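Local coordinates for GTP-binding protein (Thermus thermophilus, PDB 2DBY) that binds guanine nucleotides such as GDP and is probably a ribosome-binding ATPase of the YchF/OLA1 subfamily of OBG GTPases, at residues G78-A83 / E132-L137; A226-A231 / A236-V241. All blocks are in the same frame, centred on the assembly; numbering follows the deposited sequence.

In the fold
Along the chain from the N terminus, strand 66-75 runs out into the loop holding residues 78-83, and helix 91-98, strand 102-108 and the start of helix 124-156 follow before contact 1 closes this excursion at residues 132-137, after 48 intervening residues. Contact 1 thus ties the loop after strand 66-75 to the long helix 124-156, part of which is predicted to be coiled coil. Contact 2 comes later and is far more local, only four residues separating helix segment 226-231 from 236-241. The two closures are in series, neither nesting nor crossing, with centres 21 Å apart. Helix 124-156 relates them: it supplies Glu134 to contact 1, while its Leu125 packs on Val227 of contact 2.

Contact 1: residues G78-A83 / E132-L137; sequences GLVKGA and ETELLL
Glu134 is the one residue of helix segment 132-137 that touches loop segment 78-83, and its side chain meets three consecutive residues there. CB points at the loop and lies 4.1 Å from Val80 O. CG, anti to the carbonyl carbon (chi1 -65°), comes within 3.3 Å of the same Val80 O and packs against Val80 CG1 at 3.8 Å. A bend at chi2 (-48°) then carries CD to 3.9 Å from Lys81 CA, the two side chains crossing at about a right angle. At the tip the two oxygens part: OE1 faces Lys81 CG, whereas OE2 accepts a weak but nearly straight bond from Gly82 N, 3.3 Å long with an N-H...O angle of 167°. OE2 is also hydrogen-bonded to His84 NE2. With an alanine here, Gly82 N and His84 would probably lose their shared acceptor, and a gap open beside Val80. Lys81 NZ, 6.5 Å from Glu134 OE1, forms no salt bridge. The loop, probably switch II of this P-loop GTPase, has the Val80 side chain about 8 Å from that of GDP-binding Lys14. A weak amide bond and Val80 packed on Glu134 CG join it to helix 124-156, with His84 sharing OE2.

Contact 2: residues A226-A231 / A236-V241; sequences AVRRKA and AEVVVV
The guanidinium of Arg228 has Val238 CG1 over one face, and water 1 at its edge, in the plane of the group. NH1 lies 3.9 Å from Val238 CB, while NH2 meets Val240 CG2 obliquely at 3.7 Å. Water 1 bridges the segments: it accepts from Arg228 NH1 at 2.8 Å and donates to Val238 O. NH2 donates a hydrogen bond to the backbone O of Asp217, outside the two segments, so both terminal nitrogens have a polar partner. The chain reaches this place by leaving the helix with CG anti to the carbonyl carbon (chi1 -67°) and staying extended to NE, and the arginine side chain crosses those of Val238 and Val240 at about a right angle. These residues belong to the beta-alpha-beta unit of strand 204-209, helix 222-234 and strand 237-241, in the P-loop GTPase domain. The helix segment packs on the strand at 8.2 Å between axes and runs nearly antiparallel to it, at 158°, as expected for the helix of a beta-alpha-beta crossover; the two strands pair in parallel. Beneath the arginine the packing is apolar. Val238 CG2 sits 3.6 Å from Ala231 CB and 4.1 Å from Val227 CG1; the small alanine is consistent with this close approach. Where the chain turns back, Ala236 N donates to Ala231 O at 3.0 Å with an N-H...O angle of 157°. At the far end, Val240 has its side chain about 9 Å from the bound GDP, and Ser242, just beyond the strand, binds that nucleotide.

Contact 1: residues G78-A83 / E132-L137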
loop_
_atom_site.group_PDB
_atom_site.type_symbol
_atom_site.label_atom_id
_atom_site.label_comp_id
_atom_site.label_asym_id
_atom_site.label_seq_id
_atom_site.Cartn_x
_atom_site.Cartn_y
_atom_site.Cartn_z
ATOM N N GLY A 78 -3.615 1.783 -19.937
ATOM C CA GLY A 78 -2.645 1.877 -21.009
ATOM C C GLY A 78 -2.119 0.617 -21.653
ATOM O O GLY A 78 -1.954 -0.435 -21.011
ATOM N N LEU A 79 -1.856 0.721 -22.949
ATOM C CA LEU A 79 -1.281 -0.394 -23.697
ATOM C C LEU A 79 0.122 -0.505 -23.069
ATOM O O LEU A 79 0.763 0.527 -22.808
ATOM C CB LEU A 79 -1.194 -0.044 -25.199
ATOM C CG LEU A 79 -0.397 -0.962 -26.163
ATOM C CD1 LEU A 79 -1.028 -0.956 -27.573
ATOM C CD2 LEU A 79 1.077 -0.500 -26.236
ATOM N N VAL A 80 0.584 -1.730 -22.816
ATOM C CA VAL A 80 1.884 -1.935 -22.164
ATOM C C VAL A 80 3.112 -2.048 -23.086
ATOM O O VAL A 80 4.067 -1.257 -22.965
ATOM C CB VAL A 80 1.861 -3.209 -21.273
ATOM C CG1 VAL A 80 3.195 -3.372 -20.547
ATOM C CG2 VAL A 80 0.728 -3.114 -20.250
ATOM N N LYS A 81 3.092 -3.022 -23.994
ATOM C CA LYS A 81 4.239 -3.246 -24.846
ATOM C C LYS A 81 4.327 -2.385 -26.071
ATOM O O LYS A 81 3.594 -2.596 -27.036
ATOM C CB LYS A 81 4.335 -4.715 -25.278
ATOM C CG LYS A 81 5.665 -5.022 -25.963
ATOM C CD LYS A 81 5.773 -6.458 -26.428
ATOM C CE LYS A 81 7.056 -6.627 -27.267
ATOM N NZ LYS A 81 7.041 -7.829 -28.147
ATOM N N GLY A 82 5.288 -1.464 -26.051
ATOM C CA GLY A 82 5.471 -0.571 -27.180
ATOM C C GLY A 82 6.522 -1.061 -28.174
ATOM O O GLY A 82 7.182 -2.084 -27.978
ATOM N N ALA A 83 6.672 -0.319 -29.263
ATOM C CA ALA A 83 7.643 -0.663 -30.299
ATOM C C ALA A 83 9.016 -0.019 -30.025
ATOM O O ALA A 83 10.043 -0.425 -30.603
ATOM C CB ALA A 83 7.107 -0.202 -31.681
ATOM N N GLU A 132 7.321 -6.128 -16.669
ATOM C CA GLU A 132 8.614 -5.850 -16.054
ATOM C C GLU A 132 9.610 -5.398 -17.114
ATOM O O GLU A 132 10.387 -4.480 -16.881
ATOM C CB GLU A 132 9.100 -7.091 -15.313
ATOM C CG GLU A 132 10.481 -7.010 -14.674
ATOM C CD GLU A 132 10.625 -5.955 -13.599
ATOM O OE1 GLU A 132 9.625 -5.608 -12.923
ATOM O OE2 GLU A 132 11.773 -5.488 -13.408
ATOM N N THR A 133 9.587 -6.035 -18.276
ATOM C CA THR A 133 10.503 -5.637 -19.354
ATOM C C THR A 133 10.298 -4.163 -19.755
ATOM O O THR A 133 11.268 -3.414 -19.890
ATOM C CB THR A 133 10.345 -6.597 -20.536
ATOM O OG1 THR A 133 10.982 -7.833 -20.164
ATOM C CG2 THR A 133 10.991 -6.041 -21.814
ATOM N N GLU A 134 9.047 -3.723 -19.904
ATOM C CA GLU A 134 8.801 -2.324 -20.248
ATOM C C GLU A 134 9.279 -1.374 -19.126
ATOM O O GLU A 134 9.814 -0.284 -19.383
ATOM C CB GLU A 134 7.305 -2.081 -20.515
ATOM C CG GLU A 134 6.738 -2.829 -21.754
ATOM C CD GLU A 134 7.595 -2.667 -23.011
ATOM O OE1 GLU A 134 8.282 -3.647 -23.386
ATOM O OE2 GLU A 134 7.583 -1.572 -23.618
ATOM N N LEU A 135 9.089 -1.771 -17.870
ATOM C CA LEU A 135 9.537 -0.895 -16.771
ATOM C C LEU A 135 11.073 -0.808 -16.731
ATOM O O LEU A 135 11.646 0.254 -16.448
ATOM C CB LEU A 135 9.033 -1.410 -15.417
ATOM C CG LEU A 135 7.511 -1.574 -15.279
ATOM C CD1 LEU A 135 7.186 -1.922 -13.822
ATOM C CD2 LEU A 135 6.810 -0.279 -15.665
ATOM N N LEU A 136 11.717 -1.934 -17.015
ATOM C CA LEU A 136 13.173 -1.994 -17.030
ATOM C C LEU A 136 13.716 -1.100 -18.132
ATOM O O LEU A 136 14.658 -0.364 -17.900
ATOM C CB LEU A 136 13.657 -3.432 -17.263
ATOM C CG LEU A 136 13.648 -4.381 -16.073
ATOM C CD1 LEU A 136 13.728 -5.812 -16.575
ATOM C CD2 LEU A 136 14.834 -4.067 -15.155
ATOM N N LEU A 137 13.116 -1.151 -19.324
ATOM C CA LEU A 137 13.586 -0.334 -20.433
ATOM C C LEU A 137 13.490 1.142 -20.087
ATOM O O LEU A 137 14.392 1.930 -20.402
ATOM C CB LEU A 137 12.779 -0.644 -21.707
ATOM C CG LEU A 137 13.104 -2.019 -22.310
ATOM C CD1 LEU A 137 12.110 -2.329 -23.441
ATOM C CD2 LEU A 137 14.516 -2.022 -22.843
#

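Contact 2: residues A226-A231 / A236-V241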
loop_
_atom_site.group_PDB
_atom_site.type_symbol
_atom_site.label_atom_id
_atom_site.label_comp_id
_atom_site.label_asym_id
_atom_site.label_seq_id
_atom_site.Cartn_x
_atom_site.Cartn_y
_atom_site.Cartn_z
ATOM N N ALA A 226 4.274 -21.296 -9.391
ATOM C CA ALA A 226 5.264 -20.660 -10.282
ATOM C C ALA A 226 5.315 -19.174 -9.972
ATOM O O ALA A 226 6.390 -18.571 -9.966
ATOM C CB ALA A 226 4.903 -20.863 -11.748
ATOM N N VAL A 227 4.144 -18.577 -9.730
ATOM C CA VAL A 227 4.091 -17.159 -9.375
ATOM C C VAL A 227 4.864 -16.879 -8.075
ATOM O O VAL A 227 5.584 -15.874 -7.994
ATOM C CB VAL A 227 2.608 -16.673 -9.266
ATOM C CG1 VAL A 227 2.517 -15.286 -8.585
ATOM C CG2 VAL A 227 2.022 -16.622 -10.654
ATOM N N ARG A 228 4.747 -17.752 -7.068
ATOM C CA ARG A 228 5.487 -17.564 -5.819
ATOM C C ARG A 228 7.001 -17.637 -6.100
ATOM O O ARG A 228 7.787 -16.862 -5.535
ATOM C CB ARG A 228 5.097 -18.627 -4.768
ATOM C CG ARG A 228 3.657 -18.492 -4.271
ATOM C CD ARG A 228 3.352 -19.449 -3.152
ATOM N NE ARG A 228 1.944 -19.419 -2.724
ATOM C CZ ARG A 228 1.377 -18.442 -2.017
ATOM N NH1 ARG A 228 2.082 -17.380 -1.636
ATOM N NH2 ARG A 228 0.092 -18.531 -1.684
ATOM N N ARG A 229 7.407 -18.566 -6.970
ATOM C CA ARG A 229 8.829 -18.730 -7.340
ATOM C C ARG A 229 9.384 -17.457 -8.003
ATOM O O ARG A 229 10.476 -16.968 -7.640
ATOM C CB ARG A 229 8.970 -19.952 -8.272
ATOM C CG ARG A 229 10.323 -20.144 -8.962
ATOM C CD ARG A 229 10.463 -21.616 -9.457
ATOM N NE ARG A 229 9.315 -22.102 -10.245
ATOM C CZ ARG A 229 9.086 -21.781 -11.520
ATOM N NH1 ARG A 229 9.920 -20.971 -12.157
ATOM N NH2 ARG A 229 8.037 -22.287 -12.175
ATOM N N LYS A 230 8.631 -16.916 -8.961
ATOM C CA LYS A 230 9.020 -15.698 -9.663
ATOM C C LYS A 230 9.014 -14.522 -8.700
ATOM O O LYS A 230 9.852 -13.625 -8.802
ATOM C CB LYS A 230 8.041 -15.383 -10.799
ATOM C CG LYS A 230 8.366 -14.105 -11.557
ATOM C CD LYS A 230 9.576 -14.290 -12.456
ATOM C CE LYS A 230 9.689 -13.174 -13.494
ATOM N NZ LYS A 230 8.481 -13.089 -14.368
ATOM N N ALA A 231 8.049 -14.505 -7.790
ATOM C CA ALA A 231 7.962 -13.421 -6.810
ATOM C C ALA A 231 9.251 -13.352 -5.995
ATOM O O ALA A 231 9.759 -12.258 -5.687
ATOM C CB ALA A 231 6.761 -13.637 -5.862
ATOM N N ALA A 236 8.857 -9.494 -4.992
ATOM C CA ALA A 236 7.421 -9.156 -4.897
ATOM C C ALA A 236 6.731 -10.025 -3.839
ATOM O O ALA A 236 7.245 -11.086 -3.459
ATOM C CB ALA A 236 6.753 -9.400 -6.263
ATOM N N GLU A 237 5.568 -9.578 -3.366
ATOM C CA GLU A 237 4.789 -10.354 -2.407
ATOM C C GLU A 237 3.654 -10.948 -3.226
ATOM O O GLU A 237 3.373 -10.452 -4.315
ATOM C CB GLU A 237 4.216 -9.456 -1.320
ATOM C CG GLU A 237 5.279 -8.924 -0.373
ATOM C CD GLU A 237 6.113 -10.046 0.221
ATOM O OE1 GLU A 237 5.522 -11.010 0.759
ATOM O OE2 GLU A 237 7.360 -9.973 0.150
ATOM N N VAL A 238 3.002 -11.990 -2.711
ATOM C CA VAL A 238 1.909 -12.647 -3.452
ATOM C C VAL A 238 0.605 -12.627 -2.658
ATOM O O VAL A 238 0.587 -12.847 -1.433
ATOM C CB VAL A 238 2.265 -14.149 -3.769
ATOM C CG1 VAL A 238 1.069 -14.873 -4.413
ATOM C CG2 VAL A 238 3.440 -14.208 -4.737
ATOM N N VAL A 239 -0.487 -12.303 -3.338
ATOM C CA VAL A 239 -1.793 -12.365 -2.680
ATOM C C VAL A 239 -2.674 -13.177 -3.609
ATOM O O VAL A 239 -2.721 -12.911 -4.817
ATOM C CB VAL A 239 -2.471 -11.005 -2.487
ATOM C CG1 VAL A 239 -3.765 -11.222 -1.676
ATOM C CG2 VAL A 239 -1.555 -10.035 -1.746
ATOM N N VAL A 240 -3.373 -14.166 -3.057
ATOM C CA VAL A 240 -4.242 -14.998 -3.892
ATOM C C VAL A 240 -5.695 -14.585 -3.714
ATOM O O VAL A 240 -6.190 -14.519 -2.585
ATOM C CB VAL A 240 -4.086 -16.494 -3.517
ATOM C CG1 VAL A 240 -4.957 -17.360 -4.432
ATOM C CG2 VAL A 240 -2.611 -16.891 -3.578
ATOM N N VAL A 241 -6.370 -14.304 -4.825
ATOM C CA VAL A 241 -7.786 -13.915 -4.777
ATOM C C VAL A 241 -8.559 -14.542 -5.931
ATOM O O VAL A 241 -7.985 -14.999 -6.917
ATOM C CB VAL A 241 -7.961 -12.380 -4.936
ATOM C CG1 VAL A 241 -7.045 -11.650 -3.964
ATOM C CG2 VAL A 241 -7.691 -11.960 -6.391
HETATM O O HOH W 1 0.948 -15.282 -0.144
#